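Local coordinates for DUF3828 domain-containing protein (Bacteroides thetaiotaomicron, PDB 3KZT), which is of unknown function but is probably made as a lipoprotein, and folds as three helices beside a four-stranded antiparallel sheet, at residues Glu32-Ala37 with Ser55-Phe60; Ile66-Arg71 with Ile136-Pro141; Glu89-Thr94 with Val107-Ala112. All coordinates share one frame; numbering follows the deposited sequence. Where two conformers were deposited one is given.

Contact 1: residues Glu32-Ala37 with Ser55-Phe60; sequences EDFYEA and SIKQKF
Helical segments 32-37 and 55-60 run antiparallel at 172°, their axes approaching to 10.3 Å, with Phe34 set opposite Phe60 and Ala37 opposite Ile56. They belong to consecutive helices, 13-41 and 47-60, which form a helical hairpin, and side-chain packing without any hydrogen bond joins them here. The Phe60 ring lies flat against the other helix: Phe34 CA sits above its centre, and Phe34 CB makes a CH-pi contact, 4.0 Å from the Phe60 ring centroid. In the conformer given, Lys59 CG lies over the rim of the opposite face. With CG anti to the backbone N (chi1 168°), the Phe34 side chain points past that of Phe60 in the opposite direction, which brings Phe34 CD1 within 3.5 Å of Phe60 CB. The two ring planes are inclined at 46°. At the edge of the Phe34 ring, near its plane, the CG2 branch of Ile56 approaches CD1 and CE1 alike. Tyr38, Leu61 and Ile81 also pack on Phe34, while Met43 and Ser44 of the second subunit reach Ala37 and Ile56, respectively. The other branch of Ile56 turns to the backbone of Ala37: its CD1 lies 4.0 Å from Ala37 CB and only 3.2 Å from Ala37 O.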
loop_
_atom_site.group_PDB
_atom_site.type_symbol
_atom_site.label_atom_id
_atom_site.label_comp_id
_atom_site.label_asym_id
_atom_site.label_seq_id
_atom_site.Cartn_x
_atom_site.Cartn_y
_atom_site.Cartn_z
ATOM N N GLU A 32 6.695 -1.808 -8.413
ATOM C CA GLU A 32 5.382 -1.834 -7.716
ATOM C C GLU A 32 5.507 -1.843 -6.192
ATOM O O GLU A 32 4.781 -1.111 -5.515
ATOM C CB GLU A 32 4.584 -3.058 -8.128
ATOM C CG GLU A 32 4.004 -2.958 -9.542
ATOM C CD GLU A 32 3.376 -4.253 -10.032
ATOM O OE1 GLU A 32 3.527 -5.296 -9.365
ATOM O OE2 GLU A 32 2.720 -4.218 -11.101
ATOM N N ASP A 33 6.419 -2.680 -5.673
ATOM C CA ASP A 33 6.681 -2.778 -4.203
ATOM C C ASP A 33 7.219 -1.490 -3.641
ATOM O O ASP A 33 6.832 -1.095 -2.540
ATOM C CB ASP A 33 7.701 -3.882 -3.863
ATOM C CG ASP A 33 7.197 -5.289 -4.156
ATOM O OD1 ASP A 33 5.997 -5.488 -4.443
ATOM O OD2 ASP A 33 8.032 -6.199 -4.110
ATOM N N PHE A 34 8.154 -0.864 -4.367
ATOM C CA PHE A 34 8.688 0.439 -3.959
ATOM C C PHE A 34 7.586 1.499 -3.834
ATOM O O PHE A 34 7.474 2.140 -2.789
ATOM C CB PHE A 34 9.783 0.951 -4.920
ATOM C CG PHE A 34 10.136 2.381 -4.692
ATOM C CD1 PHE A 34 10.603 2.802 -3.442
ATOM C CD2 PHE A 34 9.969 3.340 -5.704
ATOM C CE1 PHE A 34 10.903 4.143 -3.204
ATOM C CE2 PHE A 34 10.280 4.689 -5.470
ATOM C CZ PHE A 34 10.741 5.085 -4.222
ATOM N N TYR A 35 6.793 1.671 -4.898
ATOM C CA TYR A 35 5.725 2.699 -4.916
ATOM C C TYR A 35 4.613 2.477 -3.897
ATOM O O TYR A 35 4.134 3.440 -3.302
ATOM C CB TYR A 35 5.157 2.925 -6.342
ATOM C CG TYR A 35 5.978 3.916 -7.119
ATOM C CD1 TYR A 35 7.119 3.518 -7.820
ATOM C CD2 TYR A 35 5.639 5.267 -7.127
ATOM C CE1 TYR A 35 7.899 4.437 -8.517
ATOM C CE2 TYR A 35 6.401 6.194 -7.818
ATOM C CZ TYR A 35 7.532 5.780 -8.519
ATOM O OH TYR A 35 8.296 6.683 -9.210
ATOM N N GLU A 36 4.216 1.222 -3.683
ATOM C CA GLU A 36 3.211 0.903 -2.644
ATOM C C GLU A 36 3.748 1.154 -1.224
ATOM O O GLU A 36 3.037 1.730 -0.391
ATOM C CB GLU A 36 2.678 -0.515 -2.804
ATOM C CG GLU A 36 1.738 -0.628 -3.997
ATOM C CD GLU A 36 1.454 -2.046 -4.432
ATOM O OE1 GLU A 36 1.695 -3.012 -3.653
ATOM O OE2 GLU A 36 0.973 -2.198 -5.579
ATOM N N ALA A 37 5.000 0.741 -0.973
ATOM C CA ALA A 37 5.677 0.975 0.325
ATOM C C ALA A 37 5.903 2.469 0.578
ATOM O O ALA A 37 5.601 2.970 1.655
ATOM C CB ALA A 37 7.009 0.236 0.369
ATOM N N SER A 55 13.967 5.708 4.546
ATOM C CA SER A 55 14.329 4.251 4.697
ATOM C C SER A 55 14.007 3.440 3.441
ATOM O O SER A 55 14.826 2.645 2.986
ATOM C CB SER A 55 13.586 3.598 5.874
ATOM O OG SER A 55 13.870 4.228 7.101
ATOM N N ILE A 56 12.814 3.666 2.893
ATOM C CA ILE A 56 12.360 2.999 1.667
ATOM C C ILE A 56 13.222 3.412 0.456
ATOM O O ILE A 56 13.604 2.554 -0.348
ATOM C CB ILE A 56 10.854 3.274 1.405
ATOM C CG1 ILE A 56 9.996 2.576 2.473
ATOM C CG2 ILE A 56 10.432 2.768 0.034
ATOM C CD1 ILE A 56 8.622 3.160 2.594
ATOM N N LYS A 57 13.539 4.710 0.350
ATOM C CA LYS A 57 14.452 5.213 -0.710
ATOM C C LYS A 57 15.864 4.625 -0.575
ATOM O O LYS A 57 16.489 4.290 -1.579
ATOM C CB LYS A 57 14.507 6.758 -0.727
ATOM C CG LYS A 57 13.220 7.403 -1.217
ATOM C CD LYS A 57 13.078 8.872 -0.778
ATOM C CE LYS A 57 14.011 9.810 -1.517
ATOM N NZ LYS A 57 13.898 11.232 -1.005
ATOM N N GLN A 58 16.346 4.482 0.660
ATOM C CA GLN A 58 17.661 3.824 0.923
ATOM C C GLN A 58 17.648 2.328 0.477
ATOM O O GLN A 58 18.664 1.828 -0.035
ATOM C CB GLN A 58 18.050 3.937 2.417
ATOM C CG GLN A 58 18.236 5.415 2.954
ATOM C CD GLN A 58 19.634 5.982 2.847
ATOM O OE1 GLN A 58 20.496 5.474 2.107
ATOM N NE2 GLN A 58 19.869 7.074 3.582
ATOM N N LYS A 59 16.489 1.657 0.643
ATOM C CA LYS A 59 16.335 0.242 0.267
ATOM C C LYS A 59 16.228 0.041 -1.246
ATOM O O LYS A 59 16.984 -0.759 -1.828
ATOM C CB LYS A 59 15.096 -0.373 0.958
ATOM C CG LYS A 59 14.846 -1.865 0.616
ATOM C CD LYS A 59 13.899 -2.536 1.599
ATOM C CE LYS A 59 13.682 -4.004 1.230
ATOM N NZ LYS A 59 14.961 -4.770 1.216
ATOM N N PHE A 60 15.283 0.751 -1.869
ATOM C CA PHE A 60 14.959 0.570 -3.298
ATOM C C PHE A 60 15.752 1.375 -4.348
ATOM O O PHE A 60 15.823 0.940 -5.500
ATOM C CB PHE A 60 13.459 0.779 -3.509
ATOM C CG PHE A 60 12.604 -0.321 -2.929
ATOM C CD1 PHE A 60 12.384 -1.498 -3.652
ATOM C CD2 PHE A 60 11.999 -0.182 -1.682
ATOM C CE1 PHE A 60 11.591 -2.523 -3.132
ATOM C CE2 PHE A 60 11.202 -1.203 -1.157
ATOM C CZ PHE A 60 10.997 -2.373 -1.886
#

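Contact 2: residues Ile66-Arg71 with Ile136-Pro141; sequences IEKVDR and IDDITP
The carboxylate of Asp138 is met by Lys68 NZ on the syn side of OD1, 15° out of the carboxylate plane, in a 2.8 Å salt bridge between NZ and OD1. Two backbone carbonyls complete the grip. Ile139 O receives Lys68 NZ at 2.8 Å from a direction tilted modestly out of the carbonyl plane, whereas Thr140 O has the same NZ well above its plane, 63° out, in a longer bond of 3.2 Å. The setting is helix 63-75 beside the end of strand 133-139, an outermost strand of the antiparallel sheet, where Asp137 and Asp138 form a classic beta bulge facing Arg126. Lys68 CG is anti to the backbone N (chi1 171°), and the chain beyond it is extended, crossing from helix to strand. Its three acceptors match the number of hydrogens on an ammonium group, and the aspartate probably balances the charge of this buried lysine. Thr140 OG1 turns to Arg83 instead. The methylenes follow the same path: Lys68 CD lies 3.4 Å from Asp138 OD1. Beside the polar cluster, Val69 CG2 touches Ile139 CD1 at 4.3 Å.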
loop_
_atom_site.group_PDB
_atom_site.type_symbol
_atom_site.label_atom_id
_atom_site.label_comp_id
_atom_site.label_asym_id
_atom_site.label_seq_id
_atom_site.Cartn_x
_atom_site.Cartn_y
_atom_site.Cartn_z
ATOM N N ILE A 66 19.317 8.762 -5.265
ATOM C CA ILE A 66 18.912 9.479 -4.020
ATOM C C ILE A 66 19.473 10.926 -3.999
ATOM O O ILE A 66 18.766 11.864 -3.606
ATOM C CB ILE A 66 19.365 8.701 -2.735
ATOM C CG1 ILE A 66 18.550 7.417 -2.564
ATOM C CG2 ILE A 66 19.183 9.550 -1.475
ATOM C CD1 ILE A 66 19.132 6.466 -1.511
ATOM N N GLU A 67 20.729 11.080 -4.431
ATOM C CA GLU A 67 21.357 12.409 -4.610
ATOM C C GLU A 67 20.674 13.229 -5.717
ATOM O O GLU A 67 20.477 14.425 -5.554
ATOM C CB GLU A 67 22.856 12.275 -4.912
ATOM C CG GLU A 67 23.700 11.864 -3.693
ATOM C CD GLU A 67 25.212 11.764 -3.993
ATOM O OE1 GLU A 67 25.596 11.477 -5.155
ATOM O OE2 GLU A 67 26.014 11.967 -3.050
ATOM N N LYS A 68 20.338 12.580 -6.840
ATOM C CA LYS A 68 19.559 13.228 -7.930
ATOM C C LYS A 68 18.133 13.650 -7.462
ATOM O O LYS A 68 17.615 14.674 -7.921
ATOM C CB LYS A 68 19.492 12.316 -9.191
ATOM C CG LYS A 68 18.526 12.803 -10.303
ATOM C CD LYS A 68 18.696 12.063 -11.615
ATOM C CE LYS A 68 17.668 12.590 -12.639
ATOM N NZ LYS A 68 17.710 11.918 -13.972
ATOM N N VAL A 69 17.517 12.852 -6.578
ATOM C CA VAL A 69 16.202 13.190 -5.998
ATOM C C VAL A 69 16.302 14.441 -5.104
ATOM O O VAL A 69 15.400 15.273 -5.126
ATOM C CB VAL A 69 15.561 11.973 -5.242
ATOM C CG1 VAL A 69 14.293 12.389 -4.478
ATOM C CG2 VAL A 69 15.230 10.867 -6.231
ATOM N N ASP A 70 17.405 14.575 -4.352
ATOM C CA ASP A 70 17.668 15.792 -3.553
ATOM C C ASP A 70 17.818 17.034 -4.432
ATOM O O ASP A 70 17.286 18.094 -4.072
ATOM C CB ASP A 70 18.918 15.634 -2.665
ATOM C CG ASP A 70 18.728 14.634 -1.533
ATOM O OD1 ASP A 70 17.607 14.113 -1.344
ATOM O OD2 ASP A 70 19.720 14.368 -0.824
ATOM N N ARG A 71 18.544 16.906 -5.562
ATOM C CA ARG A 71 18.687 18.010 -6.553
ATOM C C ARG A 71 17.327 18.431 -7.099
ATOM O O ARG A 71 17.026 19.627 -7.194
ATOM C CB ARG A 71 19.577 17.608 -7.755
ATOM C CG ARG A 71 21.057 17.614 -7.505
ATOM C CD ARG A 71 21.826 17.608 -8.836
ATOM N NE ARG A 71 21.308 16.613 -9.785
ATOM C CZ ARG A 71 20.492 16.902 -10.799
ATOM N NH1 ARG A 71 20.099 18.148 -11.004
ATOM N NH2 ARG A 71 20.073 15.945 -11.607
ATOM N N ILE A 136 16.227 0.801 -8.431
ATOM C CA ILE A 136 15.986 1.873 -9.386
ATOM C C ILE A 136 17.250 2.747 -9.336
ATOM O O ILE A 136 17.614 3.217 -8.269
ATOM C CB ILE A 136 14.718 2.700 -9.039
ATOM C CG1 ILE A 136 13.456 1.808 -9.083
ATOM C CG2 ILE A 136 14.550 3.814 -10.012
ATOM C CD1 ILE A 136 12.192 2.473 -8.594
ATOM N N ASP A 137 17.925 2.926 -10.475
ATOM C CA ASP A 137 19.176 3.749 -10.545
ATOM C C ASP A 137 19.034 5.106 -11.258
ATOM O O ASP A 137 19.994 5.871 -11.284
ATOM C CB ASP A 137 20.363 2.939 -11.104
ATOM C CG ASP A 137 20.208 2.557 -12.572
ATOM O OD1 ASP A 137 19.093 2.615 -13.135
ATOM O OD2 ASP A 137 21.228 2.169 -13.165
ATOM N N ASP A 138 17.859 5.387 -11.847
ATOM C CA ASP A 138 17.584 6.700 -12.436
ATOM C C ASP A 138 16.068 6.930 -12.627
ATOM O O ASP A 138 15.306 5.970 -12.788
ATOM C CB ASP A 138 18.307 6.847 -13.801
ATOM C CG ASP A 138 18.409 8.307 -14.277
ATOM O OD1 ASP A 138 18.301 9.243 -13.460
ATOM O OD2 ASP A 138 18.607 8.507 -15.482
ATOM N N ILE A 139 15.648 8.205 -12.568
ATOM C CA ILE A 139 14.253 8.627 -12.916
ATOM C C ILE A 139 14.306 9.925 -13.706
ATOM O O ILE A 139 15.251 10.686 -13.529
ATOM C CB ILE A 139 13.308 8.817 -11.652
ATOM C CG1 ILE A 139 13.710 10.038 -10.768
ATOM C CG2 ILE A 139 13.259 7.558 -10.824
ATOM C CD1 ILE A 139 12.728 10.304 -9.625
ATOM N N THR A 140 13.292 10.163 -14.560
ATOM C CA THR A 140 13.108 11.462 -15.291
ATOM C C THR A 140 14.428 11.894 -16.000
ATOM O O THR A 140 15.086 12.843 -15.545
ATOM C CB THR A 140 12.599 12.537 -14.305
ATOM O OG1 THR A 140 11.455 12.010 -13.618
ATOM C CG2 THR A 140 12.204 13.856 -15.030
ATOM N N PRO A 141 14.831 11.147 -17.080
ATOM C CA PRO A 141 16.147 11.243 -17.767
ATOM C C PRO A 141 16.833 12.637 -17.862
ATOM O O PRO A 141 16.169 13.630 -18.215
ATOM C CB PRO A 141 15.843 10.711 -19.172
ATOM C CG PRO A 141 14.737 9.766 -19.002
ATOM C CD PRO A 141 13.979 10.122 -17.733
#

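Contact 3: residues Glu89-Thr94 with Val107-Ala112; sequences ENDMKT and VNYTSA
Thr94 OG1 is gripped from two sides of the contact: it donates to Asp91 O at 2.7 Å, in the carbonyl plane, and accepts the Thr110 N-H in a nearly straight bond of 2.8 Å from N to OG1 (167°). Thr94 holds OG1 between its backbone N and carbonyl carbon (chi1 68°), the crowded position, which puts the hydroxyl between its own turn and the strand. Asp91 O also accepts from Thr94 N, so two donors of one residue share this carbonyl. The Asp91 carboxylate is shared out. Its OD1 takes the Ala112 N-H at 2.9 Å from above the carboxylate plane, 43° out of it, while OD2 accepts from Gly88 N and, at 3.1 Å from the water oxygen to OD2, from a water molecule. That water also donates to Tyr109 OH and accepts from Ser111 OG at 2.7 Å, lying in the plane of the Tyr109 ring at its edge. Tyr109 OH in addition bonds Ile82 O. An alanine at Asp91 would probably leave Ala112 N and Gly88 N without this acceptor and the water less firmly fixed. Selenomethionine Met92 closes over the Tyr109 ring, a Met-aromatic contact in which CE stands above the ring centre, 4.1 Å from the centroid. The loop leads from helix 63-75 into strand 96-101 and folds against the end of strand 104-111, the next strand of the beta hairpin; Met92 also packs on Tyr35 and Ala39 of helix 13-41, and Tyr109 pairs through its backbone with Val121 of strand 119-130.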
loop_
_atom_site.group_PDB
_atom_site.type_symbol
_atom_site.label_atom_id
_atom_site.label_comp_id
_atom_site.label_asym_id
_atom_site.label_seq_id
_atom_site.Cartn_x
_atom_site.Cartn_y
_atom_site.Cartn_z
ATOM N N GLU A 89 -5.394 9.511 -0.929
ATOM C CA GLU A 89 -5.442 8.082 -0.524
ATOM C C GLU A 89 -5.913 7.086 -1.640
ATOM O O GLU A 89 -5.596 5.908 -1.568
ATOM C CB GLU A 89 -6.262 7.922 0.767
ATOM C CG GLU A 89 -6.129 6.536 1.412
ATOM C CD GLU A 89 -6.517 6.494 2.868
ATOM O OE1 GLU A 89 -7.248 7.386 3.356
ATOM O OE2 GLU A 89 -6.081 5.547 3.526
ATOM N N ASN A 90 -6.651 7.582 -2.652
ATOM C CA ASN A 90 -7.053 6.765 -3.839
ATOM C C ASN A 90 -6.031 6.759 -5.021
ATOM O O ASN A 90 -6.254 6.050 -6.020
ATOM C CB ASN A 90 -8.437 7.222 -4.372
ATOM C CG ASN A 90 -9.586 6.909 -3.407
ATOM O OD1 ASN A 90 -9.613 5.860 -2.760
ATOM N ND2 ASN A 90 -10.558 7.810 -3.344
ATOM N N ASP A 91 -4.924 7.513 -4.903
ATOM C CA ASP A 91 -3.964 7.675 -6.028
ATOM C C ASP A 91 -3.240 6.392 -6.424
ATOM O O ASP A 91 -3.223 6.035 -7.613
ATOM C CB ASP A 91 -2.930 8.773 -5.719
ATOM C CG ASP A 91 -3.538 10.168 -5.635
ATOM O OD1 ASP A 91 -4.741 10.371 -5.929
ATOM O OD2 ASP A 91 -2.791 11.081 -5.261
HETATM N N MSE A 92 -2.671 5.695 -5.437
HETATM C CA MSE A 92 -1.947 4.425 -5.704
HETATM C C MSE A 92 -2.783 3.249 -6.133
HETATM O O MSE A 92 -2.225 2.299 -6.660
HETATM C CB MSE A 92 -1.032 4.024 -4.551
HETATM C CG MSE A 92 0.196 4.823 -4.465
HETATM SE SE MSE A 92 1.350 4.855 -6.016
HETATM C CE MSE A 92 1.983 6.714 -5.837
ATOM N N LYS A 93 -4.112 3.302 -5.934
ATOM C CA LYS A 93 -4.993 2.233 -6.440
ATOM C C LYS A 93 -4.985 2.184 -7.991
ATOM O O LYS A 93 -5.253 1.135 -8.569
ATOM C CB LYS A 93 -6.417 2.328 -5.860
ATOM C CG LYS A 93 -6.503 1.801 -4.405
ATOM C CD LYS A 93 -7.947 1.635 -3.917
ATOM C CE LYS A 93 -8.513 2.919 -3.326
ATOM N NZ LYS A 93 -7.969 3.193 -1.960
ATOM N N THR A 94 -4.650 3.320 -8.646
ATOM C CA THR A 94 -4.484 3.398 -10.116
ATOM C C THR A 94 -3.023 3.119 -10.589
ATOM O O THR A 94 -2.715 3.337 -11.768
ATOM C CB THR A 94 -4.892 4.820 -10.651
ATOM O OG1 THR A 94 -3.953 5.802 -10.179
ATOM C CG2 THR A 94 -6.285 5.182 -10.201
ATOM N N VAL A 107 6.198 4.340 -14.740
ATOM C CA VAL A 107 5.288 4.242 -13.586
ATOM C C VAL A 107 4.123 5.203 -13.839
ATOM O O VAL A 107 4.323 6.424 -13.840
ATOM C CB VAL A 107 5.994 4.621 -12.268
ATOM C CG1 VAL A 107 4.978 4.681 -11.108
ATOM C CG2 VAL A 107 7.106 3.615 -11.960
ATOM N N ASN A 108 2.926 4.643 -14.055
ATOM C CA ASN A 108 1.701 5.413 -14.330
ATOM C C ASN A 108 0.739 5.368 -13.159
ATOM O O ASN A 108 0.535 4.300 -12.576
ATOM C CB ASN A 108 0.995 4.850 -15.558
ATOM C CG ASN A 108 1.828 4.975 -16.808
ATOM O OD1 ASN A 108 2.092 6.073 -17.269
ATOM N ND2 ASN A 108 2.264 3.829 -17.362
ATOM N N TYR A 109 0.170 6.532 -12.801
ATOM C CA TYR A 109 -0.899 6.628 -11.787
ATOM C C TYR A 109 -1.650 7.963 -11.969
ATOM O O TYR A 109 -1.081 8.936 -12.447
ATOM C CB TYR A 109 -0.363 6.475 -10.337
ATOM C CG TYR A 109 0.146 7.756 -9.675
ATOM C CD1 TYR A 109 1.457 8.174 -9.836
ATOM C CD2 TYR A 109 -0.707 8.541 -8.857
ATOM C CE1 TYR A 109 1.922 9.353 -9.224
ATOM C CE2 TYR A 109 -0.259 9.703 -8.258
ATOM C CZ TYR A 109 1.054 10.102 -8.433
ATOM O OH TYR A 109 1.486 11.248 -7.830
ATOM N N THR A 110 -2.920 7.983 -11.579
ATOM C CA THR A 110 -3.760 9.166 -11.670
ATOM C C THR A 110 -3.776 9.871 -10.301
ATOM O O THR A 110 -4.204 9.276 -9.299
ATOM C CB THR A 110 -5.178 8.782 -12.074
ATOM O OG1 THR A 110 -5.123 8.045 -13.298
ATOM C CG2 THR A 110 -6.043 10.016 -12.271
ATOM N N SER A 111 -3.273 11.104 -10.261
ATOM C CA SER A 111 -3.302 11.939 -9.050
ATOM C C SER A 111 -4.667 12.628 -8.959
ATOM O O SER A 111 -5.138 13.172 -9.966
ATOM C CB SER A 111 -2.229 13.010 -9.119
ATOM O OG SER A 111 -2.282 13.816 -7.970
ATOM N N ALA A 112 -5.271 12.613 -7.760
ATOM C CA ALA A 112 -6.585 13.241 -7.482
ATOM C C ALA A 112 -7.702 12.731 -8.405
ATOM O O ALA A 112 -8.459 13.522 -8.983
ATOM C CB ALA A 112 -6.474 14.759 -7.541
HETATM O O HOH W 1 -0.418 12.874 -6.231
#

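Overall arrangement
Contacts 1 and 2, with centres 14 Å apart, meet directly: Phe60 O is 3.0 Å from Ile136 N, a probable hydrogen bond, and Phe34 CD2 packs on Ile136 CD1. Contact 3 lies 16 Å from contact 1, centre to centre, and touches it through Tyr35 CE1 and Val107 CG2, 3.6 Å apart. Contacts 2 and 3 reach the same sheet on opposite sides of the chain's centre, 21 Å between centres, without touching. Contacts 1 and 3 both border the second subunit, where Lys93, in the conformer given, forms a salt bridge with Asp33 of that subunit. No active site is known; a sulfate near Thr140 and an ethanediol near Ser111 probably come from the crystallisation liquor.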